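DNA gyrase, B subunit, truncated (Myxococcus xanthus, PDB 3CWV) probably takes part, as the ATP-binding B subunit of a type II topoisomerase, in the ATP-dependent breakage, passage and rejoining of double-stranded DNA. Local coordinates at residues Pro221-Glu226 with Trp245-Asp250; Val228-Thr233 with Pro338-Leu343. All blocks are in the same frame, centred on the assembly; numbering follows the deposited sequence.

Interaction 1 (Pro221-Glu226 with Trp245-Asp250); sequences PQLHPE and WCEDED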
loop_
_atom_site.group_PDB
_atom_site.type_symbol
_atom_site.label_atom_id
_atom_site.label_comp_id
_atom_site.label_asym_id
_atom_site.label_seq_id
_atom_site.Cartn_x
_atom_site.Cartn_y
_atom_site.Cartn_z
ATOM N N PRO A 221 0.550 -27.197 -4.145
ATOM C CA PRO A 221 0.078 -27.801 -5.388
ATOM C C PRO A 221 -1.123 -27.070 -5.993
ATOM O O PRO A 221 -2.268 -27.289 -5.588
ATOM C CB PRO A 221 -0.285 -29.245 -4.973
ATOM C CG PRO A 221 -0.122 -29.312 -3.465
ATOM C CD PRO A 221 0.054 -27.913 -2.959
ATOM N N GLN A 222 -0.853 -26.215 -6.974
ATOM C CA GLN A 222 -1.887 -25.390 -7.595
ATOM C C GLN A 222 -2.857 -26.215 -8.456
ATOM O O GLN A 222 -2.423 -27.020 -9.282
ATOM C CB GLN A 222 -1.239 -24.275 -8.429
ATOM C CG GLN A 222 -0.558 -23.190 -7.590
ATOM C CD GLN A 222 0.380 -22.308 -8.383
ATOM O OE1 GLN A 222 0.717 -22.609 -9.531
ATOM N NE2 GLN A 222 0.815 -21.202 -7.770
ATOM N N LEU A 223 -4.162 -25.991 -8.274
ATOM C CA LEU A 223 -5.196 -26.729 -9.008
ATOM C C LEU A 223 -5.469 -26.166 -10.396
ATOM O O LEU A 223 -6.227 -26.744 -11.179
ATOM C CB LEU A 223 -6.500 -26.784 -8.203
ATOM C CG LEU A 223 -6.456 -27.564 -6.892
ATOM C CD1 LEU A 223 -7.822 -27.540 -6.231
ATOM C CD2 LEU A 223 -6.008 -28.994 -7.129
ATOM N N HIS A 224 -4.870 -25.022 -10.686
ATOM C CA HIS A 224 -4.969 -24.394 -11.987
ATOM C C HIS A 224 -3.718 -23.523 -12.157
ATOM O O HIS A 224 -3.177 -23.036 -11.165
ATOM C CB HIS A 224 -6.279 -23.593 -12.110
ATOM C CG HIS A 224 -6.557 -22.676 -10.951
ATOM N ND1 HIS A 224 -6.372 -21.312 -11.024
ATOM C CD2 HIS A 224 -7.035 -22.923 -9.708
ATOM C CE1 HIS A 224 -6.711 -20.759 -9.872
ATOM N NE2 HIS A 224 -7.117 -21.716 -9.056
ATOM N N PRO A 225 -3.229 -23.371 -13.404
ATOM C CA PRO A 225 -1.941 -22.733 -13.660
ATOM C C PRO A 225 -1.937 -21.208 -13.634
ATOM O O PRO A 225 -0.857 -20.608 -13.666
ATOM C CB PRO A 225 -1.599 -23.215 -15.076
ATOM C CG PRO A 225 -2.929 -23.385 -15.724
ATOM C CD PRO A 225 -3.852 -23.862 -14.653
ATOM N N GLU A 226 -3.117 -20.591 -13.615
ATOM C CA GLU A 226 -3.201 -19.133 -13.594
ATOM C C GLU A 226 -4.298 -18.708 -12.620
ATOM O O GLU A 226 -5.383 -19.315 -12.593
ATOM C CB GLU A 226 -3.462 -18.598 -15.011
ATOM C CG GLU A 226 -2.736 -17.304 -15.348
ATOM C CD GLU A 226 -1.215 -17.429 -15.301
ATOM O OE1 GLU A 226 -0.660 -18.420 -15.831
ATOM O OE2 GLU A 226 -0.568 -16.523 -14.736
ATOM N N TRP A 245 -6.590 -21.551 -6.055
ATOM C CA TRP A 245 -6.822 -22.764 -5.297
ATOM C C TRP A 245 -5.659 -23.721 -5.456
ATOM O O TRP A 245 -5.088 -23.848 -6.537
ATOM C CB TRP A 245 -8.102 -23.458 -5.751
ATOM C CG TRP A 245 -9.358 -22.850 -5.216
ATOM C CD1 TRP A 245 -9.965 -23.130 -4.027
ATOM C CD2 TRP A 245 -10.174 -21.875 -5.862
ATOM N NE1 TRP A 245 -11.117 -22.398 -3.897
ATOM C CE2 TRP A 245 -11.262 -21.609 -5.009
ATOM C CE3 TRP A 245 -10.087 -21.193 -7.079
ATOM C CZ2 TRP A 245 -12.256 -20.690 -5.330
ATOM C CZ3 TRP A 245 -11.083 -20.281 -7.398
ATOM C CH2 TRP A 245 -12.148 -20.038 -6.523
ATOM N N CYS A 246 -5.317 -24.375 -4.352
ATOM C CA CYS A 246 -4.259 -25.363 -4.290
ATOM C C CYS A 246 -4.851 -26.554 -3.553
ATOM O O CYS A 246 -5.889 -26.426 -2.910
ATOM C CB CYS A 246 -3.051 -24.819 -3.533
ATOM S SG CYS A 246 -2.291 -23.361 -4.296
ATOM N N GLU A 247 -4.212 -27.715 -3.635
ATOM C CA GLU A 247 -4.773 -28.868 -2.942
ATOM C C GLU A 247 -4.170 -29.071 -1.561
ATOM O O GLU A 247 -3.406 -30.009 -1.324
ATOM C CB GLU A 247 -4.740 -30.139 -3.797
ATOM C CG GLU A 247 -3.420 -30.452 -4.444
ATOM C CD GLU A 247 -3.221 -31.949 -4.619
ATOM O OE1 GLU A 247 -2.048 -32.404 -4.653
ATOM O OE2 GLU A 247 -4.249 -32.665 -4.708
ATOM N N ASP A 248 -4.524 -28.162 -0.658
ATOM C CA ASP A 248 -4.190 -28.275 0.758
ATOM C C ASP A 248 -5.309 -27.695 1.624
ATOM O O ASP A 248 -6.363 -27.298 1.119
ATOM C CB ASP A 248 -2.831 -27.639 1.084
ATOM C CG ASP A 248 -2.669 -26.234 0.506
ATOM O OD1 ASP A 248 -1.546 -25.910 0.058
ATOM O OD2 ASP A 248 -3.651 -25.457 0.499
ATOM N N GLU A 249 -5.082 -27.661 2.929
ATOM C CA GLU A 249 -6.148 -27.339 3.864
ATOM C C GLU A 249 -6.206 -25.848 4.201
ATOM O O GLU A 249 -7.260 -25.325 4.578
ATOM C CB GLU A 249 -5.982 -28.166 5.146
ATOM C CG GLU A 249 -7.299 -28.512 5.855
ATOM C CD GLU A 249 -8.208 -29.411 5.019
ATOM O OE1 GLU A 249 -9.429 -29.443 5.296
ATOM O OE2 GLU A 249 -7.708 -30.081 4.087
ATOM N N ASP A 250 -5.069 -25.176 4.055
ATOM C CA ASP A 250 -4.919 -23.805 4.508
ATOM C C ASP A 250 -5.664 -22.830 3.609
ATOM O O ASP A 250 -5.776 -23.046 2.410
ATOM C CB ASP A 250 -3.438 -23.439 4.566
ATOM C CG ASP A 250 -2.623 -24.443 5.359
ATOM O OD1 ASP A 250 -1.383 -24.436 5.215
ATOM O OD2 ASP A 250 -3.221 -25.239 6.123
#
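His224 reaches across to the main chain of Trp245, where its NE2 accepts the N-H of Trp245 N at 3.1 Å in an almost straight bond (173° at the hydrogen). Its CG sits between the backbone N and the carbonyl carbon (chi1 49°), and the ring extends from there. The donor is tilted from the imidazole plane, and the same NE2 lies at the edge of the indole, near its plane, 3.6 Å from Trp245 CE3. Beside it the backbones join directly: Leu223 N donates to Trp245 O at 2.9 Å, and Glu247 N donates to Pro221 O at 2.8 Å. These two bonds bracket Gln222 and Cys246, a non-hydrogen-bonded pair of antiparallel type, here a single bridge between two loops. It closes the open end of the hairpin of strands 228-234 and 237-245, in the S5-like part of the GyrB family. Directly after the bridge, Glu247 centres an inverse gamma turn that swings the chain away. Side chains line both flanks. Pro221 CB packs 3.4 Å from Glu247 CG, the two groups crossing at about a right angle, while Leu223 CD2 meets Glu247 CB at 3.7 Å. On the other flank Cys246 SG touches Gln222 CG. What steadies the imidazole lies one step back: His224 ND1 gives its hydrogen to Glu226 O at 2.7 Å, a partner within the ring plane, so both ring nitrogens are used and the ring is probably neutral. The ring of His347 meets that of His224 edge-to-face. Further out, Trp245 NE1 bonds to Val296 O, and Gln222 NE2 bonds to Thr217 OG1 on helix 208-217.

Interaction 2 (Val228-Thr233 with Pro338-Leu343); sequences VVFDFT and PLFIEL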
loop_
_atom_site.group_PDB
_atom_site.type_symbol
_atom_site.label_atom_id
_atom_site.label_comp_id
_atom_site.label_asym_id
_atom_site.label_seq_id
_atom_site.Cartn_x
_atom_site.Cartn_y
_atom_site.Cartn_z
ATOM N N VAL A 228 -7.418 -16.827 -10.941
ATOM C CA VAL A 228 -8.598 -16.112 -11.425
ATOM C C VAL A 228 -8.435 -14.641 -11.048
ATOM O O VAL A 228 -8.147 -14.341 -9.897
ATOM C CB VAL A 228 -9.893 -16.650 -10.804
ATOM C CG1 VAL A 228 -11.095 -15.852 -11.321
ATOM C CG2 VAL A 228 -10.065 -18.128 -11.110
ATOM N N VAL A 229 -8.622 -13.728 -12.000
ATOM C CA VAL A 229 -8.345 -12.314 -11.748
ATOM C C VAL A 229 -9.472 -11.411 -12.228
ATOM O O VAL A 229 -10.140 -11.710 -13.217
ATOM C CB VAL A 229 -7.017 -11.846 -12.417
ATOM C CG1 VAL A 229 -5.884 -12.763 -12.029
ATOM C CG2 VAL A 229 -7.137 -11.817 -13.931
ATOM N N PHE A 230 -9.673 -10.306 -11.518
ATOM C CA PHE A 230 -10.592 -9.244 -11.933
ATOM C C PHE A 230 -9.944 -7.900 -11.659
ATOM O O PHE A 230 -9.137 -7.767 -10.730
ATOM C CB PHE A 230 -11.916 -9.341 -11.173
ATOM C CG PHE A 230 -12.628 -10.642 -11.367
ATOM C CD1 PHE A 230 -13.268 -10.924 -12.572
ATOM C CD2 PHE A 230 -12.665 -11.581 -10.351
ATOM C CE1 PHE A 230 -13.929 -12.123 -12.755
ATOM C CE2 PHE A 230 -13.326 -12.785 -10.535
ATOM C CZ PHE A 230 -13.954 -13.054 -11.738
ATOM N N ASP A 231 -10.241 -6.917 -12.503
ATOM C CA ASP A 231 -9.755 -5.570 -12.292
ATOM C C ASP A 231 -10.798 -4.684 -12.939
ATOM O O ASP A 231 -10.949 -4.720 -14.158
ATOM C CB ASP A 231 -8.406 -5.364 -12.999
ATOM C CG ASP A 231 -7.850 -3.947 -12.835
ATOM O OD1 ASP A 231 -8.425 -3.096 -12.094
ATOM O OD2 ASP A 231 -6.805 -3.675 -13.470
ATOM N N PHE A 232 -11.519 -3.909 -12.135
ATOM C CA PHE A 232 -12.531 -3.001 -12.689
ATOM C C PHE A 232 -12.725 -1.779 -11.803
ATOM O O PHE A 232 -12.220 -1.736 -10.685
ATOM C CB PHE A 232 -13.865 -3.732 -12.893
ATOM C CG PHE A 232 -14.530 -4.171 -11.610
ATOM C CD1 PHE A 232 -15.585 -3.441 -11.079
ATOM C CD2 PHE A 232 -14.121 -5.315 -10.955
ATOM C CE1 PHE A 232 -16.187 -3.833 -9.900
ATOM C CE2 PHE A 232 -14.731 -5.718 -9.788
ATOM C CZ PHE A 232 -15.763 -4.973 -9.259
ATOM N N THR A 233 -13.455 -0.791 -12.311
ATOM C CA THR A 233 -13.688 0.457 -11.588
ATOM C C THR A 233 -15.194 0.689 -11.432
ATOM O O THR A 233 -15.980 0.449 -12.363
ATOM C CB THR A 233 -12.987 1.631 -12.282
ATOM O OG1 THR A 233 -11.570 1.397 -12.276
ATOM C CG2 THR A 233 -13.254 2.957 -11.566
ATOM N N PRO A 338 -21.875 -12.759 -12.681
ATOM C CA PRO A 338 -21.990 -13.316 -14.042
ATOM C C PRO A 338 -20.642 -13.671 -14.696
ATOM O O PRO A 338 -20.578 -14.606 -15.501
ATOM C CB PRO A 338 -22.685 -12.208 -14.839
ATOM C CG PRO A 338 -22.593 -10.976 -14.023
ATOM C CD PRO A 338 -22.330 -11.361 -12.606
ATOM N N LEU A 339 -19.590 -12.926 -14.353
ATOM C CA LEU A 339 -18.238 -13.245 -14.809
ATOM C C LEU A 339 -17.730 -14.548 -14.227
ATOM O O LEU A 339 -17.081 -15.311 -14.929
ATOM C CB LEU A 339 -17.263 -12.109 -14.485
ATOM C CG LEU A 339 -17.474 -10.750 -15.161
ATOM C CD1 LEU A 339 -16.415 -9.743 -14.698
ATOM C CD2 LEU A 339 -17.472 -10.844 -16.687
ATOM N N PHE A 340 -18.024 -14.802 -12.951
ATOM C CA PHE A 340 -17.646 -16.038 -12.297
ATOM C C PHE A 340 -18.399 -17.221 -12.941
ATOM O O PHE A 340 -17.797 -18.269 -13.186
ATOM C CB PHE A 340 -18.007 -16.011 -10.812
ATOM C CG PHE A 340 -16.894 -15.542 -9.868
ATOM C CD1 PHE A 340 -15.652 -16.161 -9.842
ATOM C CD2 PHE A 340 -17.151 -14.516 -8.944
ATOM C CE1 PHE A 340 -14.664 -15.760 -8.929
ATOM C CE2 PHE A 340 -16.191 -14.101 -8.048
ATOM C CZ PHE A 340 -14.933 -14.718 -8.031
ATOM N N ILE A 341 -19.711 -17.064 -13.161
ATOM C CA ILE A 341 -20.546 -18.087 -13.835
ATOM C C ILE A 341 -19.932 -18.528 -15.181
ATOM O O ILE A 341 -19.648 -19.707 -15.379
ATOM C CB ILE A 341 -22.021 -17.606 -14.023
ATOM C CG1 ILE A 341 -22.740 -17.562 -12.666
ATOM C CG2 ILE A 341 -22.799 -18.541 -14.983
ATOM C CD1 ILE A 341 -24.115 -16.919 -12.694
ATOM N N GLU A 342 -19.712 -17.584 -16.088
ATOM C CA GLU A 342 -19.130 -17.898 -17.383
ATOM C C GLU A 342 -17.720 -18.474 -17.258
ATOM O O GLU A 342 -17.400 -19.513 -17.841
ATOM C CB GLU A 342 -19.112 -16.658 -18.257
ATOM C CG GLU A 342 -18.389 -16.839 -19.589
ATOM C CD GLU A 342 -19.194 -17.618 -20.651
ATOM O OE1 GLU A 342 -18.829 -17.526 -21.849
ATOM O OE2 GLU A 342 -20.179 -18.318 -20.304
ATOM N N LEU A 343 -16.885 -17.799 -16.474
ATOM C CA LEU A 343 -15.506 -18.204 -16.264
ATOM C C LEU A 343 -15.386 -19.624 -15.757
ATOM O O LEU A 343 -14.487 -20.368 -16.179
ATOM C CB LEU A 343 -14.868 -17.260 -15.239
ATOM C CG LEU A 343 -13.545 -17.541 -14.560
ATOM C CD1 LEU A 343 -13.010 -16.187 -14.149
ATOM C CD2 LEU A 343 -13.687 -18.439 -13.357
#
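Phe230 points toward the helix and has its CG anti to the carbonyl carbon (chi1 -59°); its ring meets Phe340, Leu339 and Leu343. Phe340 has an unusual first torsion, chi1 -93°, well off the usual staggered position, and its ring comes to lie under the edge of Phe230. The two form a T-shaped pair, planes at 76° and centroids 4.9 Å apart. Phe230 CE2 stands over one face of Phe340, offset toward the rim, 3.5 Å from Phe340 CZ. At another part of its ring, Phe230 CE1 packs 3.8 Å from Leu339 CB, and these two side chains slide past each other in opposite directions. Phe230 CZ reaches Leu343 CD1 at 4.1 Å. That same methyl is pressed tightly on Val228 CG1, only 3.4 Å away, with the two side chains crossing obliquely. Val228 and Phe230, two apart on the strand, thus meet Leu339 and Leu343, one helical turn apart. An alanine in place of Phe230 would probably open a gap beside Leu339 and leave the face of Phe340 without its edge-on partner. Every contact here is apolar. The strand and helix segments run roughly antiparallel, their axes 10.9 Å apart at closest approach. Strand 228-234 borders its sheet and is hydrogen-bonded to strand 237-245. Helix 328-345 covers it here, with Phe340 also touching Leu243 of the second strand and, on helix 267-284, Ala275, Leu276 and Ala279.

The first segments of interactions 1 and 2 adjoin in the chain: 221-226 leads almost directly into 228-233, then comes 245-250 and, far later, 338-343, so the two pairs interleave. Their centres are about 19 Å apart, on the same side of the chain's centre, and the segments of one do not otherwise touch those of the other. All four segments lie in the S5-like family region, which corresponds to the transducer of GyrB relatives. Both contacts involve the hairpin of strands 228-234 and 237-245. The first closes its open end by linking the loops that enter and leave it; the second lays helix 328-345 on its outer strand.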